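PDB 2RA8: WGR domain-containing protein from Bacteroides fragilis, which is of unknown function but joins a WGR domain to leucine-rich repeats, an architecture that probably serves binding to other molecules. Local coordinates for residues 142-147 with 172-177; 184-189 with 210-215; 189-194 with 215-220; 196-201 with 222-227; 249-254 with 275-280. One frame throughout, in Å; residues are numbered along the deposited sequence.

Contact 1: residues 142-147 with 172-177; sequences EGLFWG and PLLNNL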
# COMPACT_ATOMS: atom_id res chain seq x y z
N GLU A 142 16.78 6.48 -20.45
CA GLU A 142 17.63 5.46 -19.86
C GLU A 142 16.84 4.48 -19.04
O GLU A 142 17.35 3.42 -18.66
CB GLU A 142 18.69 6.13 -18.97
CG GLU A 142 19.44 7.24 -19.70
CD GLU A 142 20.57 7.83 -18.89
OE1 GLU A 142 20.50 7.76 -17.65
OE2 GLU A 142 21.52 8.36 -19.51
N GLY A 143 15.59 4.81 -18.74
CA GLY A 143 14.76 3.92 -17.97
C GLY A 143 13.34 3.93 -18.48
O GLY A 143 12.80 4.98 -18.80
N LEU A 144 12.72 2.75 -18.54
CA LEU A 144 11.35 2.60 -19.00
C LEU A 144 10.57 1.64 -18.14
O LEU A 144 10.98 0.49 -17.95
CB LEU A 144 11.33 2.10 -20.45
CG LEU A 144 9.95 1.66 -21.01
CD1 LEU A 144 9.00 2.86 -21.01
CD2 LEU A 144 10.11 1.10 -22.41
N PHE A 145 9.45 2.10 -17.60
CA PHE A 145 8.58 1.26 -16.78
C PHE A 145 7.31 1.25 -17.57
O PHE A 145 6.54 2.20 -17.54
CB PHE A 145 8.34 1.90 -15.39
CG PHE A 145 7.43 1.10 -14.48
CD1 PHE A 145 6.94 -0.15 -14.84
CD2 PHE A 145 7.07 1.63 -13.25
CE1 PHE A 145 6.09 -0.86 -13.98
CE2 PHE A 145 6.22 0.93 -12.38
CZ PHE A 145 5.73 -0.32 -12.75
N TRP A 146 7.11 0.17 -18.31
CA TRP A 146 5.95 -0.01 -19.19
C TRP A 146 4.83 -0.81 -18.56
O TRP A 146 5.01 -1.99 -18.23
CB TRP A 146 6.42 -0.71 -20.48
CG TRP A 146 5.38 -0.78 -21.56
CD1 TRP A 146 4.33 -1.65 -21.62
CD2 TRP A 146 5.28 0.06 -22.71
NE1 TRP A 146 3.57 -1.40 -22.74
CE2 TRP A 146 4.14 -0.35 -23.43
CE3 TRP A 146 6.05 1.13 -23.20
CZ2 TRP A 146 3.74 0.27 -24.62
CZ3 TRP A 146 5.65 1.75 -24.38
CH2 TRP A 146 4.51 1.31 -25.08
N GLY A 147 3.67 -0.19 -18.38
CA GLY A 147 2.53 -0.90 -17.80
C GLY A 147 2.28 -0.70 -16.31
O GLY A 147 1.82 -1.61 -15.63
N PRO A 172 17.73 3.18 -27.70
CA PRO A 172 19.03 2.51 -27.56
C PRO A 172 19.82 2.82 -26.31
O PRO A 172 20.78 2.11 -26.00
CB PRO A 172 19.76 2.91 -28.84
CG PRO A 172 19.21 4.29 -29.14
CD PRO A 172 17.73 4.13 -28.83
N LEU A 173 19.44 3.87 -25.59
CA LEU A 173 20.15 4.25 -24.37
C LEU A 173 19.55 3.67 -23.10
O LEU A 173 20.09 3.88 -22.01
CB LEU A 173 20.22 5.78 -24.27
CG LEU A 173 21.53 6.50 -24.68
CD1 LEU A 173 22.19 5.81 -25.86
CD2 LEU A 173 21.22 7.97 -25.00
N LEU A 174 18.46 2.93 -23.23
CA LEU A 174 17.81 2.31 -22.07
C LEU A 174 18.71 1.33 -21.37
O LEU A 174 19.36 0.51 -22.02
CB LEU A 174 16.56 1.54 -22.49
CG LEU A 174 15.24 2.28 -22.70
CD1 LEU A 174 14.14 1.25 -22.94
CD2 LEU A 174 14.92 3.12 -21.47
N ASN A 175 18.77 1.42 -20.04
CA ASN A 175 19.58 0.48 -19.27
C ASN A 175 18.76 -0.17 -18.18
O ASN A 175 19.18 -1.16 -17.59
CB ASN A 175 20.83 1.14 -18.67
CG ASN A 175 20.50 2.28 -17.71
OD1 ASN A 175 19.69 2.13 -16.80
ND2 ASN A 175 21.16 3.42 -17.91
N ASN A 176 17.56 0.36 -17.93
CA ASN A 176 16.66 -0.16 -16.89
C ASN A 176 15.28 -0.37 -17.48
O ASN A 176 14.58 0.59 -17.81
CB ASN A 176 16.61 0.82 -15.72
CG ASN A 176 15.82 0.30 -14.54
OD1 ASN A 176 15.82 0.91 -13.47
ND2 ASN A 176 15.15 -0.83 -14.72
N LEU A 177 14.87 -1.63 -17.62
CA LEU A 177 13.57 -1.96 -18.22
C LEU A 177 12.71 -2.71 -17.25
O LEU A 177 13.12 -3.73 -16.68
CB LEU A 177 13.77 -2.84 -19.45
CG LEU A 177 12.90 -2.72 -20.70
CD1 LEU A 177 13.00 -4.04 -21.42
CD2 LEU A 177 11.46 -2.40 -20.40
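Glu142 and Asn175 meet through the backbone. Glu142 O accepts two amides, Asn175 N at 2.8 Å and Asn176 N at 3.2 Å. The Asn175 bond is nearly straight (178°). Leu144 N then donates to Asn176 O at 2.9 Å. These bonds open the parallel pairing of strands 143-146 and 176-180. A CA-H...O contact from Gly143 CA to Asn176 O lies beside them.

The apolar part is carried by Leu174. Leu174 CD1 meets Leu144 CB at 3.8 Å, and the two side chains cross obliquely. Leu174 CD2 lies 3.3 Å from Gly143 N, against the peptide. Leu144 CD2 approaches Leu177 CD2 more loosely. Leu168 of helix 165-169 touches Leu174 and Leu177, within a beta-alpha-beta crossover.

The chemistry is therefore divided: one carbonyl accepts two successive amides where the loop enters strand 176-180, and Leu144, Leu174 and Leu177 add apolar contact there.

Contact 2: residues 184-189 with 210-215; sequences NLSIGK and VEDILG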
# COMPACT_ATOMS: atom_id res chain seq x y z
N ASN A 184 0.10 -11.20 -24.48
CA ASN A 184 0.54 -10.85 -25.84
C ASN A 184 1.78 -9.98 -25.85
O ASN A 184 1.96 -9.17 -26.75
CB ASN A 184 -0.58 -10.11 -26.59
CG ASN A 184 -1.80 -10.98 -26.83
OD1 ASN A 184 -2.94 -10.53 -26.71
ND2 ASN A 184 -1.57 -12.25 -27.18
N LEU A 185 2.63 -10.15 -24.84
CA LEU A 185 3.85 -9.36 -24.75
C LEU A 185 5.00 -10.02 -25.45
O LEU A 185 5.10 -11.24 -25.49
CB LEU A 185 4.23 -9.13 -23.28
CG LEU A 185 5.64 -8.59 -23.00
CD1 LEU A 185 5.77 -7.17 -23.57
CD2 LEU A 185 5.93 -8.58 -21.52
N SER A 186 5.89 -9.21 -26.01
CA SER A 186 7.09 -9.73 -26.65
C SER A 186 8.12 -8.63 -26.61
O SER A 186 7.76 -7.45 -26.56
CB SER A 186 6.82 -10.12 -28.11
OG SER A 186 7.97 -10.74 -28.67
N ILE A 187 9.40 -8.99 -26.59
CA ILE A 187 10.48 -8.01 -26.56
C ILE A 187 11.50 -8.35 -27.60
O ILE A 187 12.56 -7.73 -27.68
CB ILE A 187 11.17 -7.96 -25.18
CG1 ILE A 187 11.75 -9.33 -24.82
CG2 ILE A 187 10.18 -7.49 -24.12
CD1 ILE A 187 12.61 -9.32 -23.58
N GLY A 188 11.18 -9.36 -28.41
CA GLY A 188 12.05 -9.78 -29.48
C GLY A 188 13.23 -10.65 -29.08
O GLY A 188 13.40 -11.00 -27.91
N LYS A 189 14.03 -11.00 -30.08
CA LYS A 189 15.22 -11.81 -29.90
C LYS A 189 16.33 -11.08 -30.62
O LYS A 189 16.64 -11.38 -31.76
CB LYS A 189 15.01 -13.20 -30.50
CG LYS A 189 13.83 -13.94 -29.89
CD LYS A 189 13.63 -15.32 -30.47
CE LYS A 189 12.33 -15.92 -29.95
NZ LYS A 189 12.11 -17.30 -30.47
N VAL A 210 9.95 -15.83 -22.03
CA VAL A 210 11.22 -16.43 -21.65
C VAL A 210 12.07 -16.71 -22.89
O VAL A 210 13.29 -16.52 -22.87
CB VAL A 210 11.01 -17.76 -20.88
CG1 VAL A 210 12.35 -18.36 -20.51
CG2 VAL A 210 10.19 -17.51 -19.62
N GLU A 211 11.42 -17.14 -23.97
CA GLU A 211 12.14 -17.44 -25.20
C GLU A 211 12.72 -16.19 -25.82
O GLU A 211 13.78 -16.24 -26.45
CB GLU A 211 11.21 -18.15 -26.19
CG GLU A 211 10.78 -19.53 -25.70
CD GLU A 211 9.99 -20.31 -26.73
OE1 GLU A 211 10.59 -20.74 -27.74
OE2 GLU A 211 8.77 -20.50 -26.52
N ASP A 212 12.05 -15.06 -25.65
CA ASP A 212 12.58 -13.80 -26.16
C ASP A 212 13.86 -13.51 -25.42
O ASP A 212 14.86 -13.12 -26.03
CB ASP A 212 11.59 -12.65 -25.96
CG ASP A 212 10.44 -12.69 -26.94
OD1 ASP A 212 10.60 -13.30 -28.03
OD2 ASP A 212 9.37 -12.11 -26.64
N ILE A 213 13.85 -13.71 -24.11
CA ILE A 213 15.05 -13.46 -23.31
C ILE A 213 16.17 -14.40 -23.73
O ILE A 213 17.29 -13.95 -24.00
CB ILE A 213 14.74 -13.63 -21.82
CG1 ILE A 213 13.63 -12.67 -21.42
CG2 ILE A 213 15.99 -13.37 -21.00
CD1 ILE A 213 13.05 -12.91 -20.05
N LEU A 214 15.87 -15.69 -23.80
CA LEU A 214 16.87 -16.69 -24.19
C LEU A 214 17.41 -16.40 -25.57
O LEU A 214 18.58 -16.65 -25.86
CB LEU A 214 16.27 -18.10 -24.18
CG LEU A 214 15.49 -18.58 -22.96
CD1 LEU A 214 15.23 -20.08 -23.09
CD2 LEU A 214 16.27 -18.30 -21.70
N GLY A 215 16.54 -15.86 -26.42
CA GLY A 215 16.95 -15.54 -27.78
C GLY A 215 17.68 -14.22 -27.92
O GLY A 215 18.18 -13.89 -28.99
O HOH W 1 9.67 -18.19 -29.49
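Ser186 and Ile187 bind Asp212, joining the loop 184-189 to helix 207-215 in the leucine-rich-repeat region. The tight part is centred on Asp212 OD2. Ser186 OG donates to Asp212 OD2 at 2.8 Å from the syn side, 33° out of the carboxylate plane. Ile187 N donates to Asp212 OD2 at 3.1 Å from above the plane, on the same face. Two donors thus hold one oxygen of a buried carboxylate, and they would be expected to stabilise its negative charge.

Carbon packing continues from here. Ile187 CG1 lies 3.5 Å from Asp212 CB, brought there by a chi1 of 59° that places CG1 between the backbone N and the carbonyl carbon. Ile187 CD1 reaches Ile213 CG1 at 4.1 Å.

The other side is exposed and looser. The extended Lys189 chain crosses Asp212 at about a right angle, and Lys189 CB rests 3.6 Å from Gly215 O. Lys189 NZ makes no direct salt bridge to Asp212 or Glu211: it is 4.9 Å from Asp212 OD1. A water links it instead to the exposed Glu211. That water accepts from Lys189 NZ at 2.8 Å and makes a weak bond to Glu211 OE1.

Contact 3: residues 189-194 with 215-220; sequences KKPRPN and GSDLPN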
# COMPACT_ATOMS: atom_id res chain seq x y z
N LYS A 189 14.03 -11.00 -30.08
CA LYS A 189 15.22 -11.81 -29.90
C LYS A 189 16.33 -11.08 -30.62
O LYS A 189 16.64 -11.38 -31.76
CB LYS A 189 15.01 -13.20 -30.50
CG LYS A 189 13.83 -13.94 -29.89
CD LYS A 189 13.63 -15.32 -30.47
CE LYS A 189 12.33 -15.92 -29.95
NZ LYS A 189 12.11 -17.30 -30.47
N LYS A 190 16.90 -10.09 -29.94
CA LYS A 190 17.96 -9.28 -30.52
C LYS A 190 19.03 -9.01 -29.51
O LYS A 190 18.83 -9.20 -28.31
CB LYS A 190 17.39 -7.94 -31.01
CG LYS A 190 16.27 -8.07 -32.04
CD LYS A 190 15.55 -6.75 -32.28
CE LYS A 190 14.52 -6.92 -33.40
NZ LYS A 190 13.66 -5.72 -33.62
N PRO A 191 20.21 -8.61 -29.98
CA PRO A 191 21.23 -8.35 -28.97
C PRO A 191 20.92 -7.00 -28.37
O PRO A 191 20.60 -6.05 -29.09
CB PRO A 191 22.53 -8.37 -29.77
CG PRO A 191 22.11 -8.00 -31.16
CD PRO A 191 20.81 -8.73 -31.33
N ARG A 192 20.95 -6.92 -27.05
CA ARG A 192 20.67 -5.66 -26.36
C ARG A 192 21.67 -5.43 -25.29
O ARG A 192 21.37 -5.54 -24.10
CB ARG A 192 19.26 -5.67 -25.77
CG ARG A 192 18.17 -5.76 -26.82
CD ARG A 192 16.81 -5.62 -26.16
NE ARG A 192 15.73 -6.00 -27.05
CZ ARG A 192 15.37 -5.33 -28.13
NH1 ARG A 192 14.36 -5.77 -28.87
NH2 ARG A 192 16.01 -4.21 -28.47
N PRO A 193 22.91 -5.12 -25.68
CA PRO A 193 23.96 -4.88 -24.70
C PRO A 193 23.71 -3.64 -23.86
O PRO A 193 24.41 -3.41 -22.87
CB PRO A 193 25.22 -4.77 -25.56
CG PRO A 193 24.70 -4.17 -26.84
CD PRO A 193 23.43 -4.96 -27.05
N ASN A 194 22.73 -2.84 -24.25
CA ASN A 194 22.43 -1.62 -23.50
C ASN A 194 21.74 -1.89 -22.18
O ASN A 194 21.94 -1.15 -21.21
CB ASN A 194 21.56 -0.65 -24.34
CG ASN A 194 20.24 -1.27 -24.80
OD1 ASN A 194 19.16 -0.77 -24.48
ND2 ASN A 194 20.33 -2.36 -25.55
N GLY A 215 16.54 -15.86 -26.42
CA GLY A 215 16.95 -15.54 -27.78
C GLY A 215 17.68 -14.22 -27.92
O GLY A 215 18.18 -13.89 -28.99
N SER A 216 17.73 -13.45 -26.84
CA SER A 216 18.39 -12.15 -26.86
C SER A 216 19.74 -12.24 -26.24
O SER A 216 20.02 -13.14 -25.45
CB SER A 216 17.57 -11.11 -26.10
OG SER A 216 16.26 -11.01 -26.61
N ASP A 217 20.60 -11.29 -26.58
CA ASP A 217 21.94 -11.24 -26.01
C ASP A 217 21.95 -10.09 -25.04
O ASP A 217 21.74 -8.94 -25.42
CB ASP A 217 22.99 -11.04 -27.10
CG ASP A 217 23.01 -12.19 -28.10
OD1 ASP A 217 23.24 -13.35 -27.68
OD2 ASP A 217 22.80 -11.93 -29.31
N LEU A 218 22.17 -10.40 -23.77
CA LEU A 218 22.20 -9.39 -22.72
C LEU A 218 23.48 -9.54 -21.94
O LEU A 218 23.46 -9.78 -20.74
CB LEU A 218 20.99 -9.60 -21.78
CG LEU A 218 19.63 -9.71 -22.48
CD1 LEU A 218 18.54 -10.05 -21.48
CD2 LEU A 218 19.32 -8.39 -23.17
N PRO A 219 24.64 -9.38 -22.61
CA PRO A 219 25.92 -9.52 -21.93
C PRO A 219 26.17 -8.59 -20.76
O PRO A 219 26.87 -8.96 -19.82
CB PRO A 219 26.94 -9.30 -23.05
CG PRO A 219 26.25 -8.28 -23.91
CD PRO A 219 24.83 -8.83 -23.97
N ASN A 220 25.62 -7.39 -20.81
CA ASN A 220 25.85 -6.44 -19.72
C ASN A 220 24.76 -6.44 -18.67
O ASN A 220 24.78 -5.61 -17.77
CB ASN A 220 26.03 -5.03 -20.26
CG ASN A 220 27.22 -4.91 -21.20
OD1 ASN A 220 28.30 -5.44 -20.91
ND2 ASN A 220 27.03 -4.22 -22.32
O HOH W 2 22.93 -6.44 -21.82
O HOH W 3 14.86 -8.60 -26.49
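The Arg192 guanidinium has Lys190 CB over one face, offset toward the rim. At its edge, in plane, a water accepts from Arg192 NE and donates to Ser216 OG, each at 2.8 Å, linking the two segments. Ser216 OG also hydrogen-bonds to Asp212 O of helix 207-215. Arg192 NH1 bonds to Ile187 O, and NH2 forms a salt bridge with Asp169. The amide of Asn220 is the other flat group: ND2 donates to Pro193 O at 2.8 Å, with the oxygen near the amide plane.

Between them the backbones make a single bridge at Pro191 and Asp217. Arg192 N gives Asp217 O a 2.7 Å bond. Asp217 N reaches Lys190 O at 3.2 Å. Pro193 CB packs on Pro219 CG, and Leu218 CD2 on Arg192 CB at 3.8 Å.

The touching parts, 189-193 and 215-220, run 10° apart. They belong to successive connections of the leucine-rich-repeat region, leading into neighbouring parallel strands 197-201 and 223-227. Segment 215-220 follows helix 207-215, with Leu218 touching Leu195 and Phe251.

Contact 4: residues 196-201 with 222-227; sequences KSLEII and EKLVLY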
# COMPACT_ATOMS: atom_id res chain seq x y z
N LYS A 196 20.83 -3.14 -18.56
CA LYS A 196 21.52 -3.54 -17.34
C LYS A 196 20.55 -4.18 -16.38
O LYS A 196 20.94 -5.02 -15.56
CB LYS A 196 22.15 -2.33 -16.63
CG LYS A 196 23.21 -1.58 -17.44
CD LYS A 196 24.54 -1.58 -16.71
CE LYS A 196 25.45 -0.44 -17.19
NZ LYS A 196 24.90 0.89 -16.82
N SER A 197 19.29 -3.77 -16.46
CA SER A 197 18.26 -4.31 -15.58
C SER A 197 16.99 -4.62 -16.33
O SER A 197 16.48 -3.81 -17.11
CB SER A 197 17.96 -3.31 -14.45
OG SER A 197 17.15 -3.91 -13.46
N LEU A 198 16.46 -5.82 -16.08
CA LEU A 198 15.25 -6.29 -16.72
C LEU A 198 14.37 -6.98 -15.71
O LEU A 198 14.76 -8.00 -15.13
CB LEU A 198 15.59 -7.29 -17.83
CG LEU A 198 14.41 -8.01 -18.49
CD1 LEU A 198 13.45 -6.99 -19.09
CD2 LEU A 198 14.92 -8.98 -19.55
N GLU A 199 13.19 -6.41 -15.47
CA GLU A 199 12.25 -7.00 -14.53
C GLU A 199 10.90 -7.06 -15.17
O GLU A 199 10.42 -6.06 -15.71
CB GLU A 199 12.15 -6.18 -13.24
CG GLU A 199 10.93 -6.53 -12.36
CD GLU A 199 10.99 -5.89 -10.97
OE1 GLU A 199 11.48 -4.75 -10.86
OE2 GLU A 199 10.54 -6.53 -10.00
N ILE A 200 10.29 -8.23 -15.14
CA ILE A 200 8.97 -8.40 -15.73
C ILE A 200 8.03 -8.90 -14.66
O ILE A 200 8.26 -9.94 -14.04
CB ILE A 200 9.02 -9.37 -16.93
CG1 ILE A 200 10.00 -8.84 -17.99
CG2 ILE A 200 7.63 -9.52 -17.52
CD1 ILE A 200 10.16 -9.75 -19.20
N ILE A 201 6.96 -8.14 -14.43
CA ILE A 201 5.94 -8.47 -13.44
C ILE A 201 4.79 -9.07 -14.20
O ILE A 201 4.23 -8.44 -15.11
CB ILE A 201 5.50 -7.20 -12.69
CG1 ILE A 201 6.72 -6.57 -12.00
CG2 ILE A 201 4.44 -7.53 -11.64
CD1 ILE A 201 6.50 -5.14 -11.55
N GLU A 222 22.76 -6.94 -15.42
CA GLU A 222 23.21 -7.09 -14.04
C GLU A 222 22.10 -7.57 -13.13
O GLU A 222 22.35 -8.14 -12.07
CB GLU A 222 23.77 -5.77 -13.52
CG GLU A 222 24.92 -5.22 -14.36
CD GLU A 222 25.60 -4.03 -13.73
OE1 GLU A 222 24.89 -3.13 -13.23
OE2 GLU A 222 26.85 -3.98 -13.73
N LYS A 223 20.87 -7.32 -13.54
CA LYS A 223 19.69 -7.71 -12.78
C LYS A 223 18.60 -8.26 -13.67
O LYS A 223 18.27 -7.68 -14.71
CB LYS A 223 19.14 -6.52 -11.98
CG LYS A 223 17.84 -6.82 -11.24
CD LYS A 223 17.50 -5.75 -10.21
CE LYS A 223 16.16 -6.06 -9.54
NZ LYS A 223 15.87 -5.16 -8.40
N LEU A 224 18.04 -9.40 -13.27
CA LEU A 224 16.96 -10.05 -14.00
C LEU A 224 15.98 -10.58 -13.01
O LEU A 224 16.31 -11.44 -12.20
CB LEU A 224 17.46 -11.22 -14.85
CG LEU A 224 16.40 -12.12 -15.51
CD1 LEU A 224 15.50 -11.31 -16.44
CD2 LEU A 224 17.09 -13.24 -16.29
N VAL A 225 14.76 -10.06 -13.05
CA VAL A 225 13.71 -10.50 -12.15
C VAL A 225 12.50 -10.81 -12.98
O VAL A 225 12.01 -9.97 -13.73
CB VAL A 225 13.35 -9.41 -11.12
CG1 VAL A 225 12.11 -9.82 -10.33
CG2 VAL A 225 14.52 -9.23 -10.15
N LEU A 226 12.02 -12.05 -12.85
CA LEU A 226 10.85 -12.50 -13.59
C LEU A 226 9.81 -13.07 -12.67
O LEU A 226 10.12 -13.95 -11.86
CB LEU A 226 11.25 -13.59 -14.60
CG LEU A 226 12.29 -13.27 -15.68
CD1 LEU A 226 12.62 -14.54 -16.45
CD2 LEU A 226 11.76 -12.18 -16.62
N TYR A 227 8.59 -12.57 -12.78
CA TYR A 227 7.48 -13.10 -11.98
C TYR A 227 6.89 -14.27 -12.75
O TYR A 227 6.51 -14.12 -13.92
CB TYR A 227 6.39 -12.02 -11.77
CG TYR A 227 6.70 -11.02 -10.68
CD1 TYR A 227 7.88 -10.27 -10.71
CD2 TYR A 227 5.82 -10.83 -9.62
CE1 TYR A 227 8.18 -9.36 -9.69
CE2 TYR A 227 6.10 -9.92 -8.60
CZ TYR A 227 7.28 -9.20 -8.65
OH TYR A 227 7.58 -8.34 -7.63
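Ile201 and Tyr227 lie side by side at one end of a parallel strand pair. Ile201 CG2 sits over the ring centre of Tyr227, 4.1 Å from the centroid, in a CH-pi contact. Glu199 OE2 comes to the ring edge, 3.7 Å from Tyr227 CE1.

On the face that carries Ser197 and Lys223, the Glu199 side chain runs beside Val225, with Glu199 OE2 3.7 Å from Val225 CG1. Glu199 CG, anti to the backbone N (chi1 165°), lies alongside Val225 CB. Farther along, Ser197 OG rests on the aliphatic start of Lys223. The opposite face carries a leucine pair and an isoleucine-leucine pair. Leu198 CD2 meets Leu224 CD1 at 3.9 Å. Ile200 CD1 meets Leu226 CD2 at the same distance. Ile200 touches Val209 and Leu226 touches Ile213, both of helix 207-215.

The backbone sets these pairs in register. Lys196 O takes both Glu222 N, at 2.6 Å, and Lys223 N. Four further bonds follow, alternating in direction, from Leu198 N to Lys223 O through to Tyr227 N to Ile200 O. The strand axes lie 4.7 Å apart and 7° from parallel. Outside the pair, Glu222 OE2 forms a salt bridge with Lys255.

With helix 207-215 between them in the chain, the two strands form a beta-alpha-beta unit, as in leucine-rich repeats with a parallel sheet and helices on one face.

Contact 5: residues 249-254 with 275-280; sequences DRFPNL and SDILPQ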
# COMPACT_ATOMS: atom_id res chain seq x y z
N ASP A 249 27.67 -18.14 -18.63
CA ASP A 249 28.02 -17.85 -20.02
C ASP A 249 26.98 -16.93 -20.64
O ASP A 249 27.31 -16.06 -21.45
CB ASP A 249 28.14 -19.14 -20.84
CG ASP A 249 29.34 -19.98 -20.44
OD1 ASP A 249 30.44 -19.42 -20.30
OD2 ASP A 249 29.18 -21.21 -20.28
N ARG A 250 25.72 -17.12 -20.27
CA ARG A 250 24.65 -16.29 -20.83
C ARG A 250 24.66 -14.88 -20.26
O ARG A 250 24.56 -13.90 -21.00
CB ARG A 250 23.29 -16.93 -20.57
CG ARG A 250 22.10 -16.16 -21.16
CD ARG A 250 20.79 -16.86 -20.85
NE ARG A 250 20.77 -18.21 -21.40
CZ ARG A 250 20.60 -18.50 -22.68
NH1 ARG A 250 20.42 -17.52 -23.56
NH2 ARG A 250 20.61 -19.76 -23.09
N PHE A 251 24.78 -14.77 -18.93
CA PHE A 251 24.79 -13.49 -18.24
C PHE A 251 26.06 -13.37 -17.43
O PHE A 251 26.04 -13.49 -16.20
CB PHE A 251 23.57 -13.41 -17.29
CG PHE A 251 22.24 -13.56 -17.99
CD1 PHE A 251 21.31 -14.50 -17.55
CD2 PHE A 251 21.92 -12.76 -19.07
CE1 PHE A 251 20.07 -14.63 -18.18
CE2 PHE A 251 20.67 -12.89 -19.70
CZ PHE A 251 19.76 -13.82 -19.25
N PRO A 252 27.20 -13.12 -18.10
CA PRO A 252 28.47 -13.01 -17.38
C PRO A 252 28.61 -11.87 -16.39
O PRO A 252 29.54 -11.86 -15.58
CB PRO A 252 29.50 -12.93 -18.52
CG PRO A 252 28.73 -12.24 -19.60
CD PRO A 252 27.40 -12.94 -19.55
N ASN A 253 27.70 -10.91 -16.43
CA ASN A 253 27.78 -9.78 -15.49
C ASN A 253 26.60 -9.69 -14.55
O ASN A 253 26.46 -8.71 -13.82
CB ASN A 253 27.91 -8.46 -16.26
CG ASN A 253 29.24 -8.34 -16.99
OD1 ASN A 253 30.30 -8.38 -16.38
ND2 ASN A 253 29.18 -8.20 -18.30
N LEU A 254 25.75 -10.72 -14.55
CA LEU A 254 24.58 -10.72 -13.68
C LEU A 254 24.97 -10.73 -12.19
O LEU A 254 25.89 -11.44 -11.79
CB LEU A 254 23.71 -11.94 -13.98
CG LEU A 254 22.25 -11.83 -13.52
CD1 LEU A 254 21.49 -10.86 -14.41
CD2 LEU A 254 21.59 -13.19 -13.56
N SER A 275 23.38 -24.28 -10.20
CA SER A 275 23.85 -23.46 -11.30
C SER A 275 25.29 -22.98 -11.22
O SER A 275 25.86 -22.84 -10.13
CB SER A 275 22.93 -22.24 -11.46
OG SER A 275 23.36 -21.41 -12.53
N ASP A 276 25.88 -22.70 -12.38
CA ASP A 276 27.24 -22.21 -12.42
C ASP A 276 27.25 -20.71 -12.31
O ASP A 276 28.30 -20.09 -12.20
CB ASP A 276 27.94 -22.67 -13.71
CG ASP A 276 27.41 -21.96 -14.95
OD1 ASP A 276 26.32 -21.36 -14.89
OD2 ASP A 276 28.10 -22.02 -15.99
N ILE A 277 26.06 -20.10 -12.33
CA ILE A 277 25.96 -18.65 -12.23
C ILE A 277 26.01 -18.20 -10.78
O ILE A 277 26.49 -17.11 -10.48
CB ILE A 277 24.66 -18.11 -12.91
CG1 ILE A 277 24.76 -16.59 -13.13
CG2 ILE A 277 23.42 -18.42 -12.05
CD1 ILE A 277 23.73 -16.04 -14.12
N LEU A 278 25.55 -19.06 -9.87
CA LEU A 278 25.51 -18.73 -8.43
C LEU A 278 26.78 -18.12 -7.84
O LEU A 278 26.71 -17.15 -7.09
CB LEU A 278 25.11 -19.97 -7.61
CG LEU A 278 25.06 -19.80 -6.08
CD1 LEU A 278 24.10 -18.68 -5.70
CD2 LEU A 278 24.61 -21.11 -5.45
N PRO A 279 27.96 -18.68 -8.16
CA PRO A 279 29.19 -18.11 -7.60
C PRO A 279 29.41 -16.62 -7.81
O PRO A 279 30.02 -15.96 -6.97
CB PRO A 279 30.28 -18.94 -8.26
CG PRO A 279 29.63 -20.29 -8.37
CD PRO A 279 28.24 -19.94 -8.87
N GLN A 280 28.91 -16.07 -8.92
CA GLN A 280 29.09 -14.65 -9.21
C GLN A 280 28.01 -13.73 -8.66
O GLN A 280 28.22 -12.51 -8.56
CB GLN A 280 29.15 -14.42 -10.72
CG GLN A 280 27.79 -14.54 -11.40
CD GLN A 280 27.88 -14.50 -12.91
OE1 GLN A 280 28.59 -15.30 -13.52
NE2 GLN A 280 27.16 -13.57 -13.53
O HOH W 4 27.27 -21.16 -18.33
O HOH W 5 30.64 -14.59 -15.05
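Phe251 O accepts from two donors, Gln280 NE2 at 2.9 Å and Leu254 N. The second bond closes the type I turn from Phe251 to Leu254. Gln280 NE2 also donates to Leu254 O at 3.0 Å, on a lone pair and close to straight (165°). One amide nitrogen therefore clasps both ends of the turn. The Gln280 chain, extended beyond CG, carries the amide to the turn. Gln280 OE1 is engaged as well: a water donates to it at 2.7 Å and to Pro252 O.

Beside the amide is an apolar patch. Ile277 CD1 meets Leu254 CD2 at 3.6 Å. The same methyl touches Phe251 CB and lies at the edge of the Phe251 ring. One ring face is covered by Arg250 CG, over its centre. Phe251 and Leu254 both touch Leu224 of strand 223-227. The contact joins the loops before strands 256-260 and 283-285, neighbours in the parallel sheet.

Asp249 OD2 and Asp276 OD2 are 4.5 Å apart. A water donates to Asp249 OD2 at 2.7 Å and to Asp276 OD2 at 2.6 Å, and Asp276 also forms a salt bridge with Lys248. Ser275 OG accepts from Ile277 N in an ST turn.

Gln280 thus serves the turn with both ends of its amide, directly and through water. The water and the nearby lysine probably ease the repulsion between the two acids.

Overall arrangement
Along the chain, contact 1 comes first and closes the loop through helix 165-169 that joins strands 143-146 and 176-180. Contacts 2, 3 and 4 follow, and their segments alternate, so each crosses the others. Contacts 2 and 3 share Lys189 and Gly215. Contact 2 fixes helix 207-215 to the preceding loop, contact 3 joins the two connections leading into the strands, and contact 4 pairs strands 197-201 and 223-227. Strand 176-180 of contact 1 is the sheet neighbour of strand 197-201. Contact 5 comes last, in series, tying the loops before strands 256-260 and 283-285. It touches contacts 2, 3 and 4, with Phe251 taking part each time.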